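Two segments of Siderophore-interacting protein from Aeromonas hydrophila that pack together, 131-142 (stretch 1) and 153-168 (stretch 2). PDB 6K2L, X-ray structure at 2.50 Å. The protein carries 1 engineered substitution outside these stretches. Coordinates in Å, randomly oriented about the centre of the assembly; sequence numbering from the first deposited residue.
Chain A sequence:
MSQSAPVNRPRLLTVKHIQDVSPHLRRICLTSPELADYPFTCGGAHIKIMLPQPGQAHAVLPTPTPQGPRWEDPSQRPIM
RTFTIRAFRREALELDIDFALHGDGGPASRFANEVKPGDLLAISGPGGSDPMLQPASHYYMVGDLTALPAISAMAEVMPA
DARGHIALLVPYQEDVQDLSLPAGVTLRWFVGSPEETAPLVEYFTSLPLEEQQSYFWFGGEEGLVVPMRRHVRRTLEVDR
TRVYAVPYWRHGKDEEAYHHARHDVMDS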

ATOM      1  N   PRO A 131       7.232   5.564   0.110  1.00 60.24           N
ATOM      2  CA  PRO A 131       7.657   6.880   0.608  1.00 57.94           C
ATOM      3  C   PRO A 131       6.560   7.948   0.582  1.00 49.59           C
ATOM      4  O   PRO A 131       6.654   8.873   1.385  1.00 48.76           O
ATOM      5  CB  PRO A 131       8.793   7.277  -0.356  1.00 49.32           C
ATOM      6  CG  PRO A 131       9.309   5.998  -0.888  1.00 48.99           C
ATOM      7  CD  PRO A 131       8.129   5.054  -0.947  1.00 57.02           C
ATOM      8  N   MET A 132       5.560   7.812  -0.303  1.00 53.87           N
ATOM      9  CA  MET A 132       4.656   8.924  -0.635  1.00 46.21           C
ATOM     10  C   MET A 132       3.913   9.446   0.600  1.00 42.78           C
ATOM     11  O   MET A 132       4.008  10.630   0.950  1.00 39.24           O
ATOM     12  CB  MET A 132       3.671   8.484  -1.729  1.00 40.69           C
ATOM     13  CG  MET A 132       3.029   9.633  -2.557  1.00 49.62           C
ATOM     14  SD  MET A 132       4.109  10.559  -3.699  1.00 57.73           S
ATOM     15  CE  MET A 132       5.036   9.217  -4.480  1.00 50.06           C
ATOM     16  N   LEU A 133       3.159   8.581   1.273  1.00 36.99           N
ATOM     17  CA  LEU A 133       2.547   8.961   2.540  1.00 38.43           C
ATOM     18  C   LEU A 133       3.612   8.893   3.628  1.00 40.32           C
ATOM     19  O   LEU A 133       4.177   7.827   3.888  1.00 40.21           O
ATOM     20  CB  LEU A 133       1.360   8.062   2.890  1.00 31.89           C
ATOM     21  CG  LEU A 133       0.735   8.398   4.249  1.00 24.16           C
ATOM     22  CD1 LEU A 133      -0.153   9.594   4.104  1.00 30.40           C
ATOM     23  CD2 LEU A 133      -0.060   7.234   4.790  1.00 23.07           C
ATOM     24  N   GLN A 134       3.891  10.032   4.249  1.00 40.26           N
ATOM     25  CA  GLN A 134       4.888  10.173   5.293  1.00 35.81           C
ATOM     26  C   GLN A 134       4.233  10.046   6.662  1.00 37.52           C
ATOM     27  O   GLN A 134       3.114  10.547   6.860  1.00 35.03           O
ATOM     28  CB  GLN A 134       5.573  11.534   5.182  1.00 35.98           C
ATOM     29  CG  GLN A 134       6.853  11.645   5.979  1.00 46.17           C
ATOM     30  CD  GLN A 134       7.525  12.985   5.800  1.00 43.40           C
ATOM     31  OE1 GLN A 134       7.758  13.430   4.675  1.00 36.70           O
ATOM     32  NE2 GLN A 134       7.834  13.645   6.914  1.00 44.34           N
ATOM     33  N   PRO A 135       4.880   9.374   7.618  1.00 35.61           N
ATOM     34  CA  PRO A 135       4.298   9.273   8.968  1.00 33.78           C
ATOM     35  C   PRO A 135       4.079  10.648   9.594  1.00 29.44           C
ATOM     36  O   PRO A 135       4.967  11.503   9.602  1.00 28.46           O
ATOM     37  CB  PRO A 135       5.330   8.440   9.743  1.00 34.43           C
ATOM     38  CG  PRO A 135       6.562   8.402   8.859  1.00 45.19           C
ATOM     39  CD  PRO A 135       6.066   8.515   7.464  1.00 38.61           C
ATOM     40  N   ALA A 136       2.864  10.860  10.093  1.00 23.93           N
ATOM     41  CA  ALA A 136       2.483  12.106  10.736  1.00 27.46           C
ATOM     42  C   ALA A 136       1.171  11.872  11.470  1.00 24.95           C
ATOM     43  O   ALA A 136       0.496  10.861  11.272  1.00 29.68           O
ATOM     44  CB  ALA A 136       2.348  13.254   9.729  1.00 27.05           C
ATOM     45  N   SER A 137       0.818  12.812  12.329  1.00 20.20           N
ATOM     46  CA  SER A 137      -0.486  12.754  12.949  1.00 19.63           C
ATOM     47  C   SER A 137      -1.504  13.634  12.238  1.00 23.21           C
ATOM     48  O   SER A 137      -2.698  13.314  12.255  1.00 24.24           O
ATOM     49  CB  SER A 137      -0.379  13.140  14.427  1.00 23.03           C
ATOM     50  OG  SER A 137      -0.612  14.517  14.605  1.00 31.81           O
ATOM     51  N   HIS A 138      -1.060  14.703  11.584  1.00 20.23           N
ATOM     52  CA  HIS A 138      -1.926  15.588  10.826  1.00 17.15           C
ATOM     53  C   HIS A 138      -1.518  15.572   9.355  1.00 19.56           C
ATOM     54  O   HIS A 138      -0.328  15.512   9.030  1.00 19.61           O
ATOM     55  CB  HIS A 138      -1.862  16.987  11.410  1.00 20.25           C
ATOM     56  CG  HIS A 138      -2.525  17.090  12.748  1.00 26.00           C
ATOM     57  ND1 HIS A 138      -1.882  16.757  13.924  1.00 20.63           N
ATOM     58  CD2 HIS A 138      -3.777  17.477  13.097  1.00 23.20           C
ATOM     59  CE1 HIS A 138      -2.715  16.913  14.935  1.00 21.51           C
ATOM     60  NE2 HIS A 138      -3.867  17.361  14.463  1.00 25.88           N
ATOM     61  N   TYR A 139      -2.510  15.598   8.468  1.00 18.53           N
ATOM     62  CA  TYR A 139      -2.293  15.537   7.023  1.00 18.29           C
ATOM     63  C   TYR A 139      -3.113  16.618   6.325  1.00 16.74           C
ATOM     64  O   TYR A 139      -4.333  16.700   6.505  1.00 12.83           O
ATOM     65  CB  TYR A 139      -2.679  14.172   6.466  1.00 13.15           C
ATOM     66  CG  TYR A 139      -1.762  13.060   6.855  1.00 19.23           C
ATOM     67  CD1 TYR A 139      -0.534  12.893   6.228  1.00 20.13           C
ATOM     68  CD2 TYR A 139      -2.138  12.150   7.843  1.00 24.57           C
ATOM     69  CE1 TYR A 139       0.304  11.863   6.583  1.00 27.49           C
ATOM     70  CE2 TYR A 139      -1.308  11.109   8.230  1.00 23.74           C
ATOM     71  CZ  TYR A 139      -0.087  10.960   7.597  1.00 31.22           C
ATOM     72  OH  TYR A 139       0.732   9.901   7.960  1.00 24.89           O
ATOM     73  N   TYR A 140      -2.459  17.428   5.509  1.00 16.37           N
ATOM     74  CA  TYR A 140      -3.129  18.524   4.814  1.00 18.62           C
ATOM     75  C   TYR A 140      -2.775  18.431   3.344  1.00 18.60           C
ATOM     76  O   TYR A 140      -1.623  18.685   2.973  1.00 16.22           O
ATOM     77  CB  TYR A 140      -2.708  19.879   5.376  1.00 18.56           C
ATOM     78  CG  TYR A 140      -2.903  19.986   6.856  1.00 16.88           C
ATOM     79  CD1 TYR A 140      -4.163  20.220   7.396  1.00 20.01           C
ATOM     80  CD2 TYR A 140      -1.832  19.823   7.720  1.00 19.47           C
ATOM     81  CE1 TYR A 140      -4.341  20.320   8.775  1.00 22.43           C
ATOM     82  CE2 TYR A 140      -1.996  19.913   9.072  1.00 23.95           C
ATOM     83  CZ  TYR A 140      -3.243  20.150   9.603  1.00 23.33           C
ATOM     84  OH  TYR A 140      -3.344  20.226  10.964  1.00 23.14           O
ATOM     85  N   MET A 141      -3.771  18.128   2.508  1.00 16.24           N
ATOM     86  CA  MET A 141      -3.526  17.671   1.154  1.00 12.26           C
ATOM     87  C   MET A 141      -4.430  18.467   0.212  1.00 12.17           C
ATOM     88  O   MET A 141      -5.613  18.653   0.500  1.00 11.86           O
ATOM     89  CB  MET A 141      -3.815  16.171   1.085  1.00 12.83           C
ATOM     90  CG  MET A 141      -2.822  15.284   1.912  1.00 12.54           C
ATOM     91  SD  MET A 141      -3.048  13.562   1.451  1.00 11.92           S
ATOM     92  CE  MET A 141      -2.853  12.682   3.046  1.00 37.56           C
ATOM     93  N   VAL A 142      -3.895  18.940  -0.914  1.00  9.14           N
ATOM     94  CA  VAL A 142      -4.701  19.619  -1.926  1.00 12.55           C
ATOM     95  C   VAL A 142      -4.334  19.032  -3.280  1.00 13.32           C
ATOM     96  O   VAL A 142      -3.177  18.660  -3.511  1.00 11.42           O
ATOM     97  CB  VAL A 142      -4.509  21.161  -1.899  1.00 14.00           C
ATOM     98  CG1 VAL A 142      -5.195  21.817  -3.060  1.00 16.03           C
ATOM     99  CG2 VAL A 142      -5.034  21.784  -0.585  1.00 18.10           C
ATOM    100  N   ALA A 153      -4.522   6.634  -3.235  1.00 18.46           N
ATOM    101  CA  ALA A 153      -3.552   5.624  -2.843  1.00 22.59           C
ATOM    102  C   ALA A 153      -3.007   5.890  -1.445  1.00 20.97           C
ATOM    103  O   ALA A 153      -2.824   4.949  -0.666  1.00 24.00           O
ATOM    104  CB  ALA A 153      -2.407   5.563  -3.861  1.00 13.35           C
ATOM    105  N   MET A 154      -2.726   7.157  -1.118  1.00 17.35           N
ATOM    106  CA  MET A 154      -2.185   7.498   0.198  1.00 17.57           C
ATOM    107  C   MET A 154      -3.258   7.385   1.279  1.00 22.01           C
ATOM    108  O   MET A 154      -2.976   6.915   2.390  1.00 23.17           O
ATOM    109  CB  MET A 154      -1.595   8.923   0.187  1.00 21.17           C
ATOM    110  CG  MET A 154      -0.125   9.048  -0.300  1.00 26.88           C
ATOM    111  SD  MET A 154       0.603  10.726  -0.271  1.00 13.28           S
ATOM    112  CE  MET A 154      -0.739  11.766  -0.845  1.00 13.52           C
ATOM    113  N   ALA A 155      -4.493   7.792   0.965  1.00 17.90           N
ATOM    114  CA  ALA A 155      -5.581   7.727   1.925  1.00 21.28           C
ATOM    115  C   ALA A 155      -5.856   6.301   2.343  1.00 22.27           C
ATOM    116  O   ALA A 155      -6.110   6.038   3.519  1.00 22.27           O
ATOM    117  CB  ALA A 155      -6.843   8.336   1.339  1.00 21.50           C
ATOM    118  N   GLU A 156      -5.805   5.357   1.405  1.00 24.77           N
ATOM    119  CA  GLU A 156      -6.196   4.042   1.914  1.00 24.85           C
ATOM    120  C   GLU A 156      -5.102   3.336   2.740  1.00 25.96           C
ATOM    121  O   GLU A 156      -5.317   2.192   3.169  1.00 25.77           O
ATOM    122  CB  GLU A 156      -6.694   3.145   0.782  1.00 27.48           C
ATOM    123  CG  GLU A 156      -5.736   2.892  -0.335  1.00 29.36           C
ATOM    124  CD  GLU A 156      -6.457   2.542  -1.655  1.00 38.21           C
ATOM    125  OE1 GLU A 156      -7.711   2.681  -1.744  1.00 43.95           O
ATOM    126  OE2 GLU A 156      -5.757   2.120  -2.607  1.00 46.12           O
ATOM    127  N   VAL A 157      -3.967   3.965   3.036  1.00 24.49           N
ATOM    128  CA  VAL A 157      -3.036   3.360   3.983  1.00 21.60           C
ATOM    129  C   VAL A 157      -2.727   4.301   5.152  1.00 19.46           C
ATOM    130  O   VAL A 157      -1.722   4.135   5.835  1.00 17.76           O
ATOM    131  CB  VAL A 157      -1.749   2.903   3.278  1.00 21.90           C
ATOM    132  CG1 VAL A 157      -2.080   1.987   2.128  1.00 17.96           C
ATOM    133  CG2 VAL A 157      -0.970   4.098   2.813  1.00 23.91           C
ATOM    134  N   MET A 158      -3.567   5.309   5.368  1.00 16.87           N
ATOM    135  CA  MET A 158      -3.487   6.174   6.541  1.00 20.50           C
ATOM    136  C   MET A 158      -4.063   5.463   7.769  1.00 19.82           C
ATOM    137  O   MET A 158      -5.083   4.775   7.668  1.00 16.80           O
ATOM    138  CB  MET A 158      -4.267   7.476   6.318  1.00 18.29           C
ATOM    139  CG  MET A 158      -3.666   8.510   5.383  1.00 25.31           C
ATOM    140  SD  MET A 158      -4.485  10.122   5.518  1.00 25.09           S
ATOM    141  CE  MET A 158      -6.066   9.723   4.962  1.00 25.02           C
ATOM    142  N   PRO A 159      -3.446   5.638   8.942  1.00 21.38           N
ATOM    143  CA  PRO A 159      -3.989   5.022  10.162  1.00 21.73           C
ATOM    144  C   PRO A 159      -5.337   5.612  10.527  1.00 17.68           C
ATOM    145  O   PRO A 159      -5.637   6.768  10.233  1.00 16.86           O
ATOM    146  CB  PRO A 159      -2.947   5.362  11.232  1.00 15.54           C
ATOM    147  CG  PRO A 159      -1.704   5.639  10.458  1.00 21.52           C
ATOM    148  CD  PRO A 159      -2.155   6.296   9.190  1.00 21.49           C
ATOM    149  N   ALA A 160      -6.132   4.804  11.222  1.00 19.38           N
ATOM    150  CA  ALA A 160      -7.509   5.172  11.517  1.00 17.00           C
ATOM    151  C   ALA A 160      -7.611   6.421  12.379  1.00 17.79           C
ATOM    152  O   ALA A 160      -8.635   7.114  12.332  1.00 15.11           O
ATOM    153  CB  ALA A 160      -8.212   3.994  12.179  1.00 14.77           C
ATOM    154  N   ASP A 161      -6.563   6.748  13.144  1.00 13.82           N
ATOM    155  CA  ASP A 161      -6.557   7.959  13.965  1.00 19.03           C
ATOM    156  C   ASP A 161      -5.852   9.156  13.306  1.00 20.71           C
ATOM    157  O   ASP A 161      -5.692  10.198  13.959  1.00 20.55           O
ATOM    158  CB  ASP A 161      -5.906   7.680  15.323  1.00 20.73           C
ATOM    159  CG  ASP A 161      -4.490   7.131  15.190  1.00 32.31           C
ATOM    160  OD1 ASP A 161      -4.107   6.724  14.063  1.00 34.25           O
ATOM    161  OD2 ASP A 161      -3.766   7.083  16.216  1.00 37.56           O
ATOM    162  N   ALA A 162      -5.423   9.037  12.048  1.00 15.52           N
ATOM    163  CA  ALA A 162      -4.876  10.194  11.356  1.00 18.26           C
ATOM    164  C   ALA A 162      -5.904  11.318  11.308  1.00 19.44           C
ATOM    165  O   ALA A 162      -7.116  11.084  11.367  1.00 19.69           O
ATOM    166  CB  ALA A 162      -4.450   9.827   9.944  1.00 15.06           C
ATOM    167  N   ARG A 163      -5.409  12.549  11.236  1.00 13.71           N
ATOM    168  CA  ARG A 163      -6.264  13.726  11.215  1.00 17.65           C
ATOM    169  C   ARG A 163      -5.820  14.655  10.097  1.00 17.03           C
ATOM    170  O   ARG A 163      -4.704  14.564   9.593  1.00 17.94           O
ATOM    171  CB  ARG A 163      -6.226  14.467  12.544  1.00 17.09           C
ATOM    172  CG  ARG A 163      -6.774  13.643  13.674  1.00 24.67           C
ATOM    173  CD  ARG A 163      -7.251  14.518  14.803  1.00 25.04           C
ATOM    174  NE  ARG A 163      -8.526  15.172  14.499  1.00 31.63           N
ATOM    175  CZ  ARG A 163      -9.727  14.603  14.616  1.00 33.54           C
ATOM    176  NH1 ARG A 163      -9.839  13.340  15.032  1.00 32.97           N
ATOM    177  NH2 ARG A 163     -10.818  15.312  14.328  1.00 29.74           N
ATOM    178  N   GLY A 164      -6.697  15.553   9.714  1.00 17.88           N
ATOM    179  CA  GLY A 164      -6.293  16.596   8.809  1.00 15.56           C
ATOM    180  C   GLY A 164      -7.435  17.060   7.938  1.00 16.91           C
ATOM    181  O   GLY A 164      -8.609  16.899   8.263  1.00 11.68           O
ATOM    182  N   HIS A 165      -7.068  17.654   6.808  1.00 17.37           N
ATOM    183  CA  HIS A 165      -8.024  18.180   5.854  1.00 13.53           C
ATOM    184  C   HIS A 165      -7.504  17.932   4.450  1.00 14.47           C
ATOM    185  O   HIS A 165      -6.303  18.077   4.183  1.00 15.04           O
ATOM    186  CB  HIS A 165      -8.259  19.680   6.054  1.00 16.17           C
ATOM    187  CG  HIS A 165      -8.560  20.074   7.472  1.00 22.51           C
ATOM    188  ND1 HIS A 165      -9.835  20.057   7.997  1.00 19.50           N
ATOM    189  CD2 HIS A 165      -7.753  20.520   8.466  1.00 22.42           C
ATOM    190  CE1 HIS A 165      -9.800  20.467   9.250  1.00 19.40           C
ATOM    191  NE2 HIS A 165      -8.551  20.768   9.556  1.00 22.27           N
ATOM    192  N   ILE A 166      -8.425  17.583   3.559  1.00 12.45           N
ATOM    193  CA  ILE A 166      -8.168  17.392   2.144  1.00 13.48           C
ATOM    194  C   ILE A 166      -9.170  18.240   1.366  1.00 12.62           C
ATOM    195  O   ILE A 166     -10.372  18.219   1.660  1.00 17.32           O
ATOM    196  CB  ILE A 166      -8.282  15.900   1.766  1.00 12.68           C
ATOM    197  CG1 ILE A 166      -7.252  15.101   2.562  1.00 10.99           C
ATOM    198  CG2 ILE A 166      -8.116  15.707   0.253  1.00 10.01           C
ATOM    199  CD1 ILE A 166      -7.405  13.631   2.426  1.00 13.33           C
ATOM    200  N   ALA A 167      -8.687  18.991   0.378  1.00 13.76           N
ATOM    201  CA  ALA A 167      -9.563  19.724  -0.536  1.00 12.88           C
ATOM    202  C   ALA A 167      -9.213  19.348  -1.972  1.00 14.31           C
ATOM    203  O   ALA A 167      -8.037  19.355  -2.342  1.00 15.89           O
ATOM    204  CB  ALA A 167      -9.435  21.234  -0.336  1.00 12.40           C
ATOM    205  N   LEU A 168     -10.219  19.046  -2.794  1.00 12.40           N
ATOM    206  CA  LEU A 168      -9.969  18.724  -4.197  1.00 12.72           C
ATOM    207  C   LEU A 168     -10.720  19.657  -5.145  1.00 19.27           C
ATOM    208  O   LEU A 168     -11.901  19.926  -4.942  1.00 18.49           O
ATOM    209  CB  LEU A 168     -10.362  17.295  -4.482  1.00 11.24           C
ATOM    210  CG  LEU A 168      -9.616  16.234  -3.659  1.00 15.69           C
ATOM    211  CD1 LEU A 168     -10.254  14.877  -3.853  1.00 13.96           C
ATOM    212  CD2 LEU A 168      -8.152  16.182  -4.047  1.00 16.70           C
TER
HETATM  213  O   HOH W   1      -3.783  12.083  14.546  1.00 18.92           O

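The two stretches bury 876 Å² between them, through a methionine-rich apolar cluster and a parallel pairing of strands 138-142 and 163-168. Met132 begins it, its CG lying 3.5 Å from Met154 SD. Leu133 reaches further across: its CB packs 3.7 Å from Met154 CG, and its CD2 lies 3.8 Å from Val157 CG2 and 3.9 Å from Met158 CG, so one branched side chain touches three residues around the end of the helix.

Gln134 and Pro135 point away, but the carbonyl O of Gln134 accepts a hydrogen bond from Tyr139 OH (2.7 Å), which ties the loop to the strand that follows. At Ser137 the backbone ladder starts: Ser137 O accepts from Arg163 N (3.0 Å), and a water donates both to Ser137 O (2.8 Å) and to Asp161 O (2.7 Å). Beside it, His138 CD2 rests 3.9 Å from the aliphatic CB of Arg163, whose charged end leads away.

Tyr139 pairs through both backbone polar atoms, N to Arg163 O (2.7 Å) and O to His165 N (2.9 Å). Gly164 fits opposite because an ideal CB there would fall 1.7 Å from Tyr139 O; its bare CA instead approaches that oxygen to 3.0 Å in a CA-H...O contact. The buried Tyr139 ring meets Ala162 CB at its edge (CE2 to CB, 3.8 Å), while Met158 SD sits obliquely, 3.9 Å from its CD2.

On the other face, the rings of Tyr140 and His165 meet rim to rim, Tyr140 CE1 lying 3.4 Å from His165 CD2. Met141 continues the ladder, N to His165 O (3.0 Å) and O to Ala167 N (3.1 Å). Its flexible, unbranched side chain joins the cluster, SD 3.7 Å from Met154 CE and CE 3.9 Å from Met158 SD. Val142 closes the pairing, its CG2 4.4 Å from Ala167 CB.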